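Polyguluronate lyase (Corynebacterium sp., PDB 1UAI) probably cleaves the poly-alpha-L-guluronate blocks of alginate as a lyase, using a jelly-roll beta-sandwich built from two antiparallel sheets. Local coordinates at residues Val18-Gly23 against Phe39-Trp44; Gln55-Val60 against Tyr211-Leu216; Ala86-Thr91 against Asn188-Gly193; Ile118-Asp123 against His183-Asn188. All coordinates share one frame; numbering follows the deposited sequence.

Contact 1: Val18-Gly23 against Phe39-Trp44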
loop_
_atom_site.group_PDB
_atom_site.type_symbol
_atom_site.label_atom_id
_atom_site.label_comp_id
_atom_site.label_asym_id
_atom_site.label_seq_id
_atom_site.Cartn_x
_atom_site.Cartn_y
_atom_site.Cartn_z
ATOM N N VAL A 18 -9.550 1.818 5.242
ATOM C CA VAL A 18 -8.178 2.090 5.636
ATOM C C VAL A 18 -7.829 1.450 6.974
ATOM O O VAL A 18 -8.659 1.395 7.889
ATOM C CB VAL A 18 -7.909 3.625 5.709
ATOM C CG1 VAL A 18 -8.699 4.253 6.853
ATOM C CG2 VAL A 18 -6.411 3.892 5.863
ATOM N N THR A 19 -6.604 0.935 7.061
ATOM C CA THR A 19 -6.081 0.334 8.284
ATOM C C THR A 19 -4.983 1.295 8.720
ATOM O O THR A 19 -4.150 1.704 7.904
ATOM C CB THR A 19 -5.479 -1.057 8.031
ATOM O OG1 THR A 19 -6.480 -1.912 7.465
ATOM C CG2 THR A 19 -4.971 -1.665 9.337
ATOM N N LEU A 20 -4.985 1.644 10.001
ATOM C CA LEU A 20 -4.053 2.620 10.550
ATOM C C LEU A 20 -2.989 2.062 11.490
ATOM O O LEU A 20 -3.042 0.898 11.887
ATOM C CB LEU A 20 -4.863 3.691 11.283
ATOM C CG LEU A 20 -5.965 4.345 10.446
ATOM C CD1 LEU A 20 -6.959 5.050 11.354
ATOM C CD2 LEU A 20 -5.344 5.314 9.451
ATOM N N PRO A 21 -1.997 2.896 11.845
ATOM C CA PRO A 21 -0.914 2.501 12.748
ATOM C C PRO A 21 -1.188 2.938 14.188
ATOM O O PRO A 21 -0.278 2.985 15.019
ATOM C CB PRO A 21 0.295 3.200 12.149
ATOM C CG PRO A 21 -0.285 4.498 11.708
ATOM C CD PRO A 21 -1.621 4.109 11.091
ATOM N N ILE A 22 -2.445 3.276 14.464
ATOM C CA ILE A 22 -2.867 3.680 15.799
ATOM C C ILE A 22 -4.009 2.764 16.221
ATOM O O ILE A 22 -4.546 2.016 15.403
ATOM C CB ILE A 22 -3.347 5.154 15.840
ATOM C CG1 ILE A 22 -4.489 5.371 14.843
ATOM C CG2 ILE A 22 -2.183 6.086 15.538
ATOM C CD1 ILE A 22 -5.065 6.777 14.870
ATOM N N GLY A 23 -4.367 2.828 17.501
ATOM C CA GLY A 23 -5.434 1.999 18.027
ATOM C C GLY A 23 -5.023 1.400 19.357
ATOM O O GLY A 23 -3.949 1.706 19.876
ATOM N N PHE A 39 -13.064 11.278 6.872
ATOM C CA PHE A 39 -12.117 10.867 7.901
ATOM C C PHE A 39 -10.681 11.250 7.576
ATOM O O PHE A 39 -10.234 11.137 6.433
ATOM C CB PHE A 39 -12.157 9.349 8.101
ATOM C CG PHE A 39 -11.121 8.847 9.071
ATOM C CD1 PHE A 39 -11.267 9.075 10.436
ATOM C CD2 PHE A 39 -9.974 8.196 8.620
ATOM C CE1 PHE A 39 -10.288 8.668 11.338
ATOM C CE2 PHE A 39 -8.987 7.785 9.516
ATOM C CZ PHE A 39 -9.146 8.023 10.878
ATOM N N ALA A 40 -9.964 11.690 8.601
ATOM C CA ALA A 40 -8.558 12.044 8.474
ATOM C C ALA A 40 -7.937 11.964 9.858
ATOM O O ALA A 40 -8.604 12.224 10.860
ATOM C CB ALA A 40 -8.401 13.453 7.913
ATOM N N THR A 41 -6.671 11.571 9.918
ATOM C CA THR A 41 -5.959 11.505 11.185
ATOM C C THR A 41 -4.490 11.805 10.908
ATOM O O THR A 41 -3.743 10.963 10.409
ATOM C CB THR A 41 -6.130 10.125 11.878
ATOM O OG1 THR A 41 -5.431 10.134 13.129
ATOM C CG2 THR A 41 -5.606 8.995 11.002
ATOM N N ALA A 42 -4.092 13.034 11.218
ATOM C CA ALA A 42 -2.724 13.484 10.992
ATOM C C ALA A 42 -1.770 12.893 12.020
ATOM O O ALA A 42 -2.099 12.804 13.203
ATOM C CB ALA A 42 -2.665 15.009 11.043
ATOM N N PRO A 43 -0.561 12.504 11.589
ATOM C CA PRO A 43 -0.014 12.575 10.228
ATOM C C PRO A 43 -0.135 11.259 9.457
ATOM O O PRO A 43 0.334 11.156 8.324
ATOM C CB PRO A 43 1.442 12.914 10.486
ATOM C CG PRO A 43 1.739 12.034 11.673
ATOM C CD PRO A 43 0.516 12.233 12.561
ATOM N N TRP A 44 -0.775 10.266 10.066
ATOM C CA TRP A 44 -0.882 8.932 9.476
ATOM C C TRP A 44 -1.704 8.762 8.208
ATOM O O TRP A 44 -1.356 7.950 7.350
ATOM C CB TRP A 44 -1.407 7.953 10.530
ATOM C CG TRP A 44 -0.938 8.272 11.912
ATOM C CD1 TRP A 44 -1.715 8.604 12.980
ATOM C CD2 TRP A 44 0.420 8.338 12.366
ATOM N NE1 TRP A 44 -0.928 8.876 14.074
ATOM C CE2 TRP A 44 0.387 8.720 13.725
ATOM C CE3 TRP A 44 1.661 8.114 11.755
ATOM C CZ2 TRP A 44 1.550 8.885 14.485
ATOM C CZ3 TRP A 44 2.819 8.277 12.512
ATOM C CH2 TRP A 44 2.752 8.660 13.863
#

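Contact 2: Gln55-Val60 against Tyr211-Leu216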
loop_
_atom_site.group_PDB
_atom_site.type_symbol
_atom_site.label_atom_id
_atom_site.label_comp_id
_atom_site.label_asym_id
_atom_site.label_seq_id
_atom_site.Cartn_x
_atom_site.Cartn_y
_atom_site.Cartn_z
ATOM N N GLN A 55 -1.311 11.432 2.050
ATOM C CA GLN A 55 -0.130 11.058 2.811
ATOM C C GLN A 55 -0.457 9.894 3.742
ATOM O O GLN A 55 -1.401 9.970 4.533
ATOM C CB GLN A 55 0.349 12.254 3.638
ATOM C CG GLN A 55 1.405 11.931 4.683
ATOM C CD GLN A 55 1.879 13.172 5.407
ATOM O OE1 GLN A 55 2.397 14.099 4.785
ATOM N NE2 GLN A 55 1.699 13.204 6.723
ATOM N N PHE A 56 0.320 8.820 3.621
ATOM C CA PHE A 56 0.179 7.633 4.463
ATOM C C PHE A 56 1.491 7.511 5.230
ATOM O O PHE A 56 2.563 7.468 4.621
ATOM C CB PHE A 56 0.012 6.371 3.618
ATOM C CG PHE A 56 -1.284 6.297 2.867
ATOM C CD1 PHE A 56 -2.398 5.689 3.435
ATOM C CD2 PHE A 56 -1.376 6.790 1.570
ATOM C CE1 PHE A 56 -3.587 5.566 2.718
ATOM C CE2 PHE A 56 -2.559 6.674 0.845
ATOM C CZ PHE A 56 -3.667 6.058 1.419
ATOM N N ARG A 57 1.413 7.456 6.554
ATOM C CA ARG A 57 2.615 7.336 7.371
ATOM C C ARG A 57 2.433 6.278 8.447
ATOM O O ARG A 57 1.382 6.206 9.083
ATOM C CB ARG A 57 2.953 8.678 8.033
ATOM C CG ARG A 57 4.227 8.640 8.876
ATOM C CD ARG A 57 4.494 9.954 9.605
ATOM N NE ARG A 57 4.670 11.072 8.684
ATOM C CZ ARG A 57 4.973 12.309 9.063
ATOM N NH1 ARG A 57 5.139 12.585 10.351
ATOM N NH2 ARG A 57 5.104 13.270 8.159
ATOM N N ALA A 58 3.458 5.450 8.635
ATOM C CA ALA A 58 3.444 4.409 9.656
ATOM C C ALA A 58 4.833 4.337 10.282
ATOM O O ALA A 58 5.818 4.023 9.607
ATOM C CB ALA A 58 3.061 3.062 9.050
ATOM N N ALA A 59 4.902 4.644 11.575
ATOM C CA ALA A 59 6.159 4.632 12.320
ATOM C C ALA A 59 6.470 3.242 12.858
ATOM O O ALA A 59 5.576 2.417 13.021
ATOM C CB ALA A 59 6.094 5.639 13.461
ATOM N N VAL A 60 7.741 2.996 13.155
ATOM C CA VAL A 60 8.166 1.687 13.637
ATOM C C VAL A 60 7.522 1.237 14.944
ATOM O O VAL A 60 7.481 0.040 15.235
ATOM C CB VAL A 60 9.707 1.620 13.789
ATOM C CG1 VAL A 60 10.367 1.957 12.458
ATOM C CG2 VAL A 60 10.180 2.570 14.883
ATOM N N TYR A 211 9.917 6.620 10.774
ATOM C CA TYR A 211 8.810 6.093 9.990
ATOM C C TYR A 211 8.984 5.957 8.490
ATOM O O TYR A 211 9.931 6.467 7.889
ATOM C CB TYR A 211 7.599 6.999 10.230
ATOM C CG TYR A 211 7.825 8.432 9.760
ATOM C CD1 TYR A 211 7.618 8.798 8.426
ATOM C CD2 TYR A 211 8.269 9.416 10.646
ATOM C CE1 TYR A 211 7.843 10.108 7.989
ATOM C CE2 TYR A 211 8.500 10.726 10.219
ATOM C CZ TYR A 211 8.285 11.066 8.892
ATOM O OH TYR A 211 8.502 12.361 8.477
ATOM N N GLY A 212 8.018 5.257 7.907
ATOM C CA GLY A 212 7.951 5.092 6.475
ATOM C C GLY A 212 6.747 5.923 6.054
ATOM O O GLY A 212 5.755 6.007 6.787
ATOM N N GLN A 213 6.834 6.561 4.894
ATOM C CA GLN A 213 5.732 7.372 4.395
ATOM C C GLN A 213 5.645 7.278 2.884
ATOM O O GLN A 213 6.664 7.269 2.190
ATOM C CB GLN A 213 5.904 8.840 4.796
ATOM C CG GLN A 213 4.830 9.760 4.219
ATOM C CD GLN A 213 4.953 11.183 4.722
ATOM O OE1 GLN A 213 4.866 11.435 5.922
ATOM N NE2 GLN A 213 5.156 12.121 3.805
ATOM N N VAL A 214 4.413 7.202 2.395
ATOM C CA VAL A 214 4.120 7.123 0.973
ATOM C C VAL A 214 3.020 8.134 0.654
ATOM O O VAL A 214 2.108 8.338 1.456
ATOM C CB VAL A 214 3.602 5.713 0.584
ATOM C CG1 VAL A 214 3.109 5.708 -0.854
ATOM C CG2 VAL A 214 4.699 4.681 0.771
ATOM N N SER A 215 3.119 8.772 -0.506
ATOM C CA SER A 215 2.103 9.718 -0.953
ATOM C C SER A 215 1.459 9.105 -2.189
ATOM O O SER A 215 2.149 8.700 -3.127
ATOM C CB SER A 215 2.723 11.075 -1.296
ATOM O OG SER A 215 3.099 11.773 -0.121
ATOM N N LEU A 216 0.133 9.031 -2.171
ATOM C CA LEU A 216 -0.638 8.446 -3.260
ATOM C C LEU A 216 -1.371 9.549 -4.017
ATOM O O LEU A 216 -2.183 10.279 -3.445
ATOM C CB LEU A 216 -1.625 7.439 -2.672
ATOM C CG LEU A 216 -2.366 6.468 -3.589
ATOM C CD1 LEU A 216 -1.376 5.674 -4.423
ATOM C CD2 LEU A 216 -3.211 5.532 -2.734
HETATM O O HOH W 1 5.592 14.655 5.296
#

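Contact 3: Ala86-Thr91 against Asn188-Gly193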
loop_
_atom_site.group_PDB
_atom_site.type_symbol
_atom_site.label_atom_id
_atom_site.label_comp_id
_atom_site.label_asym_id
_atom_site.label_seq_id
_atom_site.Cartn_x
_atom_site.Cartn_y
_atom_site.Cartn_z
ATOM N N ALA A 86 -13.157 -7.015 -1.038
ATOM C CA ALA A 86 -12.978 -7.469 -2.406
ATOM C C ALA A 86 -12.288 -8.825 -2.371
ATOM O O ALA A 86 -11.471 -9.100 -1.491
ATOM C CB ALA A 86 -12.138 -6.471 -3.188
ATOM N N SER A 87 -12.638 -9.669 -3.334
ATOM C CA SER A 87 -12.074 -11.004 -3.461
ATOM C C SER A 87 -12.262 -11.422 -4.912
ATOM O O SER A 87 -13.389 -11.641 -5.356
ATOM C CB SER A 87 -12.813 -11.977 -2.542
ATOM O OG SER A 87 -12.333 -13.298 -2.721
ATOM N N TRP A 88 -11.170 -11.526 -5.661
ATOM C CA TRP A 88 -11.287 -11.907 -7.058
ATOM C C TRP A 88 -10.317 -12.988 -7.512
ATOM O O TRP A 88 -9.286 -13.249 -6.884
ATOM C CB TRP A 88 -11.174 -10.675 -7.972
ATOM C CG TRP A 88 -10.159 -9.659 -7.542
ATOM C CD1 TRP A 88 -10.372 -8.576 -6.736
ATOM C CD2 TRP A 88 -8.768 -9.638 -7.882
ATOM N NE1 TRP A 88 -9.202 -7.881 -6.557
ATOM C CE2 TRP A 88 -8.201 -8.511 -7.247
ATOM C CE3 TRP A 88 -7.946 -10.462 -8.663
ATOM C CZ2 TRP A 88 -6.845 -8.187 -7.366
ATOM C CZ3 TRP A 88 -6.596 -10.139 -8.781
ATOM C CH2 TRP A 88 -6.060 -9.009 -8.134
ATOM N N SER A 89 -10.684 -13.612 -8.624
ATOM C CA SER A 89 -9.935 -14.699 -9.232
ATOM C C SER A 89 -8.785 -14.242 -10.113
ATOM O O SER A 89 -8.842 -13.180 -10.726
ATOM C CB SER A 89 -10.894 -15.553 -10.064
ATOM O OG SER A 89 -10.195 -16.466 -10.891
ATOM N N ALA A 90 -7.738 -15.058 -10.179
ATOM C CA ALA A 90 -6.589 -14.750 -11.017
ATOM C C ALA A 90 -6.711 -15.484 -12.354
ATOM O O ALA A 90 -5.971 -15.198 -13.293
ATOM C CB ALA A 90 -5.298 -15.161 -10.311
ATOM N N THR A 91 -7.658 -16.420 -12.437
ATOM C CA THR A 91 -7.867 -17.214 -13.648
ATOM C C THR A 91 -9.151 -16.885 -14.410
ATOM O O THR A 91 -9.419 -17.457 -15.470
ATOM C CB THR A 91 -7.883 -18.719 -13.322
ATOM O OG1 THR A 91 -8.904 -18.987 -12.353
ATOM C CG2 THR A 91 -6.537 -19.158 -12.767
ATOM N N ASN A 188 -8.006 -12.891 -4.207
ATOM C CA ASN A 188 -7.057 -11.786 -4.318
ATOM C C ASN A 188 -7.718 -10.432 -4.105
ATOM O O ASN A 188 -8.921 -10.277 -4.309
ATOM C CB ASN A 188 -6.415 -11.782 -5.704
ATOM C CG ASN A 188 -5.694 -13.065 -6.011
ATOM O OD1 ASN A 188 -4.626 -13.331 -5.463
ATOM N ND2 ASN A 188 -6.274 -13.877 -6.889
ATOM N N TYR A 189 -6.913 -9.456 -3.695
ATOM C CA TYR A 189 -7.379 -8.092 -3.501
ATOM C C TYR A 189 -6.183 -7.150 -3.518
ATOM O O TYR A 189 -5.045 -7.562 -3.274
ATOM C CB TYR A 189 -8.187 -7.958 -2.199
ATOM C CG TYR A 189 -7.446 -8.264 -0.918
ATOM C CD1 TYR A 189 -6.778 -7.260 -0.218
ATOM C CD2 TYR A 189 -7.447 -9.552 -0.384
ATOM C CE1 TYR A 189 -6.135 -7.530 0.985
ATOM C CE2 TYR A 189 -6.803 -9.832 0.819
ATOM C CZ TYR A 189 -6.151 -8.816 1.498
ATOM O OH TYR A 189 -5.522 -9.076 2.695
ATOM N N PHE A 190 -6.447 -5.890 -3.836
ATOM C CA PHE A 190 -5.404 -4.876 -3.915
ATOM C C PHE A 190 -5.259 -4.072 -2.625
ATOM O O PHE A 190 -6.203 -3.953 -1.834
ATOM C CB PHE A 190 -5.707 -3.887 -5.048
ATOM C CG PHE A 190 -5.658 -4.484 -6.430
ATOM C CD1 PHE A 190 -4.481 -5.036 -6.930
ATOM C CD2 PHE A 190 -6.779 -4.443 -7.254
ATOM C CE1 PHE A 190 -4.423 -5.532 -8.234
ATOM C CE2 PHE A 190 -6.731 -4.935 -8.557
ATOM C CZ PHE A 190 -5.549 -5.479 -9.047
ATOM N N LYS A 191 -4.062 -3.524 -2.432
ATOM C CA LYS A 191 -3.760 -2.661 -1.293
ATOM C C LYS A 191 -2.800 -1.580 -1.778
ATOM O O LYS A 191 -2.031 -1.799 -2.716
ATOM C CB LYS A 191 -3.086 -3.421 -0.145
ATOM C CG LYS A 191 -3.806 -4.672 0.318
ATOM C CD LYS A 191 -3.387 -5.053 1.730
ATOM C CE LYS A 191 -4.048 -4.135 2.749
ATOM N NZ LYS A 191 -3.547 -4.361 4.132
ATOM N N ALA A 192 -2.846 -0.414 -1.140
ATOM C CA ALA A 192 -1.962 0.694 -1.488
ATOM C C ALA A 192 -1.838 1.625 -0.291
ATOM O O ALA A 192 -2.826 1.904 0.386
ATOM C CB ALA A 192 -2.505 1.453 -2.693
ATOM N N GLY A 193 -0.622 2.098 -0.035
ATOM C CA GLY A 193 -0.385 2.986 1.090
ATOM C C GLY A 193 1.028 2.826 1.614
ATOM O O GLY A 193 1.958 2.615 0.836
#

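Contact 4: Ile118-Asp123 against His183-Asn188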
loop_
_atom_site.group_PDB
_atom_site.type_symbol
_atom_site.label_atom_id
_atom_site.label_comp_id
_atom_site.label_asym_id
_atom_site.label_seq_id
_atom_site.Cartn_x
_atom_site.Cartn_y
_atom_site.Cartn_z
ATOM N N ILE A 118 -0.705 -6.944 -4.075
ATOM C CA ILE A 118 -1.773 -7.867 -4.411
ATOM C C ILE A 118 -1.590 -8.832 -3.250
ATOM O O ILE A 118 -0.474 -9.293 -2.982
ATOM C CB ILE A 118 -1.569 -8.644 -5.729
ATOM C CG1 ILE A 118 -1.768 -7.712 -6.925
ATOM C CG2 ILE A 118 -2.570 -9.809 -5.795
ATOM C CD1 ILE A 118 -1.550 -8.386 -8.260
ATOM N N HIS A 119 -2.676 -9.101 -2.543
ATOM C CA HIS A 119 -2.651 -9.986 -1.389
ATOM C C HIS A 119 -3.800 -10.966 -1.588
ATOM O O HIS A 119 -4.759 -10.651 -2.293
ATOM C CB HIS A 119 -2.885 -9.139 -0.130
ATOM C CG HIS A 119 -2.480 -9.801 1.150
ATOM N ND1 HIS A 119 -3.166 -10.867 1.694
ATOM C CD2 HIS A 119 -1.467 -9.528 2.006
ATOM C CE1 HIS A 119 -2.592 -11.219 2.832
ATOM N NE2 HIS A 119 -1.561 -10.423 3.044
ATOM N N ASP A 120 -3.704 -12.163 -1.022
ATOM C CA ASP A 120 -4.825 -13.086 -1.138
ATOM C C ASP A 120 -5.220 -13.601 0.237
ATOM O O ASP A 120 -4.891 -12.978 1.244
ATOM C CB ASP A 120 -4.547 -14.239 -2.126
ATOM C CG ASP A 120 -3.403 -15.145 -1.708
ATOM O OD1 ASP A 120 -2.994 -15.135 -0.530
ATOM O OD2 ASP A 120 -2.924 -15.899 -2.584
ATOM N N GLY A 121 -5.935 -14.718 0.286
ATOM C CA GLY A 121 -6.367 -15.248 1.566
ATOM C C GLY A 121 -5.265 -15.808 2.444
ATOM O O GLY A 121 -5.482 -16.051 3.632
ATOM N N ASP A 122 -4.080 -16.005 1.875
ATOM C CA ASP A 122 -2.962 -16.561 2.628
ATOM C C ASP A 122 -1.853 -15.579 2.979
ATOM O O ASP A 122 -1.323 -15.620 4.087
ATOM C CB ASP A 122 -2.362 -17.738 1.863
ATOM C CG ASP A 122 -3.289 -18.928 1.819
ATOM O OD1 ASP A 122 -3.545 -19.517 2.891
ATOM O OD2 ASP A 122 -3.765 -19.268 0.718
ATOM N N ASP A 123 -1.491 -14.706 2.044
ATOM C CA ASP A 123 -0.424 -13.745 2.304
ATOM C C ASP A 123 -0.215 -12.832 1.099
ATOM O O ASP A 123 -1.002 -12.852 0.151
ATOM C CB ASP A 123 0.867 -14.503 2.636
ATOM C CG ASP A 123 1.936 -13.611 3.238
ATOM O OD1 ASP A 123 1.606 -12.784 4.116
ATOM O OD2 ASP A 123 3.111 -13.750 2.843
ATOM N N HIS A 183 0.258 -17.047 -11.155
ATOM C CA HIS A 183 -0.573 -17.028 -9.957
ATOM C C HIS A 183 -1.972 -17.490 -10.348
ATOM O O HIS A 183 -2.621 -16.866 -11.184
ATOM C CB HIS A 183 -0.620 -15.606 -9.399
ATOM C CG HIS A 183 -1.351 -15.483 -8.100
ATOM N ND1 HIS A 183 -0.926 -16.101 -6.944
ATOM C CD2 HIS A 183 -2.472 -14.799 -7.772
ATOM C CE1 HIS A 183 -1.752 -15.801 -5.958
ATOM N NE2 HIS A 183 -2.700 -15.012 -6.434
ATOM N N THR A 184 -2.441 -18.573 -9.735
ATOM C CA THR A 184 -3.751 -19.121 -10.073
ATOM C C THR A 184 -4.769 -19.180 -8.940
ATOM O O THR A 184 -5.907 -19.597 -9.150
ATOM C CB THR A 184 -3.607 -20.542 -10.648
ATOM O OG1 THR A 184 -2.966 -21.386 -9.683
ATOM C CG2 THR A 184 -2.777 -20.515 -11.922
ATOM N N SER A 185 -4.375 -18.770 -7.741
ATOM C CA SER A 185 -5.304 -18.807 -6.620
ATOM C C SER A 185 -6.306 -17.665 -6.713
ATOM O O SER A 185 -6.064 -16.666 -7.393
ATOM C CB SER A 185 -4.546 -18.715 -5.294
ATOM O OG SER A 185 -3.922 -17.452 -5.151
ATOM N N SER A 186 -7.441 -17.827 -6.041
ATOM C CA SER A 186 -8.471 -16.798 -6.012
ATOM C C SER A 186 -8.355 -16.092 -4.666
ATOM O O SER A 186 -7.365 -16.273 -3.956
ATOM C CB SER A 186 -9.859 -17.423 -6.171
ATOM O OG SER A 186 -10.008 -18.003 -7.456
ATOM N N GLY A 187 -9.355 -15.289 -4.317
ATOM C CA GLY A 187 -9.321 -14.572 -3.053
ATOM C C GLY A 187 -8.324 -13.423 -3.032
ATOM O O GLY A 187 -7.850 -13.021 -1.970
ATOM N N ASN A 188 -8.006 -12.891 -4.207
ATOM C CA ASN A 188 -7.057 -11.786 -4.318
ATOM C C ASN A 188 -7.718 -10.432 -4.105
ATOM O O ASN A 188 -8.921 -10.277 -4.309
ATOM C CB ASN A 188 -6.415 -11.782 -5.704
ATOM C CG ASN A 188 -5.694 -13.065 -6.011
ATOM O OD1 ASN A 188 -4.626 -13.331 -5.463
ATOM N ND2 ASN A 188 -6.274 -13.877 -6.889
HETATM O O HOH W 2 -6.870 -16.767 -1.320
#

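Contact 1: Val18-Gly23 against Phe39-Trp44
W44 carries the larger part of the aromatic packing. Its indole lies between two prolines: CD of its own neighbour P43, which follows a cis peptide bond, sits over the ring centre, and CG of P21 lies on the opposite side, 3.5 Å above the plane but displaced toward the rim. P21 CG also comes within 3.8 Å of W44 CB. I22 then reaches the pyrrole part with its short branch, CG2 standing 3.4 Å from NE1 of W44. At the other end of the contact F39 points its tip at L20, with CZ 3.7 Å from CD1 of L20; CG of F39 is anti to its backbone N (chi1 175°), which carries the base of the ring toward L20.

The contact links the two layers of the jelly roll at one edge. Residues 18-20 belong to a strand paired with 27-31 and 72-79, while 39-44 is the irregular lead into strand 45-47, an outermost strand of the other sheet.

Between the two aromatics T41 divides its branches. Its CG2 meets CD2 of L20 tip to tip at 4.0 Å, and OG1, anti to the backbone N (chi1 -179°), approaches CD1 of I22 at 3.8 Å. Backbone bonding is directed elsewhere: L20 and I22 pair with S29, P21 with V63, and the carbonyl of W44 accepts from the hydroxyl of S73.

Contact 2: Gln55-Val60 against Tyr211-Leu216
R57 and Q213 form the main side-chain polar link. The guanidinium grips one atom side-on, NE reaching Q213 OE1 at 2.8 Å and NH2 the same oxygen at 2.9 Å, with the oxygen in the guanidinium plane and the amide turned only 12° from it. NE2 of Q213 donates to N104. Water 1 accepts from Q213 NE2, donates to Q55 OE1 and is held weakly by R57 NH2.

Stacking covers the flat groups. The guanidinium lies on the Y211 ring with planes 8° apart, its CZ 4.0 Å from the ring centroid in an off-centre cation-pi contact, while CD of R57 stands over the ring centre as a CH-pi partner. Y211 also stacks with H105. The amides of Q55 and Q213 overlie each other, and NE2 of Q55 is fixed by the carbonyl of P43.

On the opposite side of the sheet F56 CE2 packs on CB of L216 at 3.7 Å, facing L75 and A194 of the other layer.

Backbone bonds close the F56/V214 and A58/G212 pairs; F56 N reaches V214 O at 2.8 Å. This is a regular antiparallel pair in a jelly-roll beta-sandwich, the R57-Q213-Y211 cluster on one face, F56 and V214 toward the core.

Contact 3: Ala86-Thr91 against Asn188-Gly193
The indole of W88 is covered on one face by N188. The backbone O of N188 lies 3.2 Å above the ring plane, toward the rim, and CB of N188 sits on the same side over the six-membered ring, 3.5 Å from its centroid in a CH-pi contact. The backbone N of Y189 shares this face, and H95 stacks with the indole. The far corner of W88 in turn covers F190: CZ2 stands above the centre of that phenyl ring and 3.4 Å from CZ of F190, the two side chains crossing at about a right angle with planes 45° apart. CG of W88 lies between the backbone N and the carbonyl carbon (chi1 39°).

The two backbones form a single antiparallel bridge on the side of the indole that N188 covers. W88 N donates to N188 O at 2.9 Å, on a lone pair in the carbonyl plane. The carbonyl of W88 is gripped twice, by N188 N at 3.0 Å and by ND2 of N188 at 3.1 Å, the amide donor tilted from the carbonyl plane. OD1 of N188 is taken by H183. The indole NE1 turns to E77, whose carboxylate also receives F190 N, so one acidic side chain ties both segments. Beside the bridge, CB of Y189 touches the carbonyl O of A86 at 3.5 Å.

Y189 to G193 fit the YFKAG motif of family 7 polysaccharide lyases. Strand 189-192 runs between 72-79 and 112-119; the loop carrying W88 folds across its start, while A90, W88 and F190 also press on strand 158-165 of the other sheet.

Contact 4: Ile118-Asp123 against His183-Asn188
D120, which packs against the 183-188 turn, has a carboxylate oxygen gripped twice from its own loop. OD1 accepts from D122 N at 2.8 Å, coming from above the carboxylate plane, and from D123 N at 3.0 Å, nearly in line with the C-O bond. The first is an Asx turn and the second the wider Asx motif. CG of D120 sits between the backbone N and the carbonyl carbon (chi1 63°). While OD1 is held by those two amides, OD2 faces the other segment: it lies at the edge of the H183 ring, 3.6 Å from CE1, and near the hydroxyl of S185, whose position is less certain.

The facing turn has its own internal brace. H183 NE2 donates to N188 OD1 at 2.7 Å, close to the imidazole plane, and N188 ND2 reaches S185 O at 2.8 Å. G187, at positive phi, and N188 together face W88 as a G1 beta bulge.

Between the two loops the backbones meet through CA-H...O contacts: D120 CA approaches G187 O at 3.1 Å, and N188 CA approaches H119 O. Water 2 joins the two segments, accepting from G121 N and donating to S186 O. Deeper in, CG2 of I118 touches OD1 of N188, and Y189 continues with a backbone bond to H119, the histidine of a QIH motif known from family 7 polysaccharide lyases.

Two turns, each braced from within, are thus joined mainly by weak CH...O contacts and a water; the amide donors around OD1 would tend to stabilise a charged D120, and its carboxylate could polarise the imidazole of H183.

Contacts 2 and 3 are largely buried, whereas contacts 1 and 4 are only partly so and hold loops at the ends of strands. Contact 2 is regular strand pairing in one sheet; contacts 1, 3 and 4 all reach the other. Contacts 1 and 2 touch where W44 and R57 meet through their backbones, and contacts 2 and 3 where V214 and F56 pack on G193 across the sandwich. Contacts 3 and 4 share N188 and lie on neighbouring strands, 189-192 and 112-119, their centres about 7 Å apart. Chemistry follows place: apolar and aromatic in contact 1, ladder and guanidinium stack in contact 2, indole cover in contact 3, carboxylate and water in contact 4.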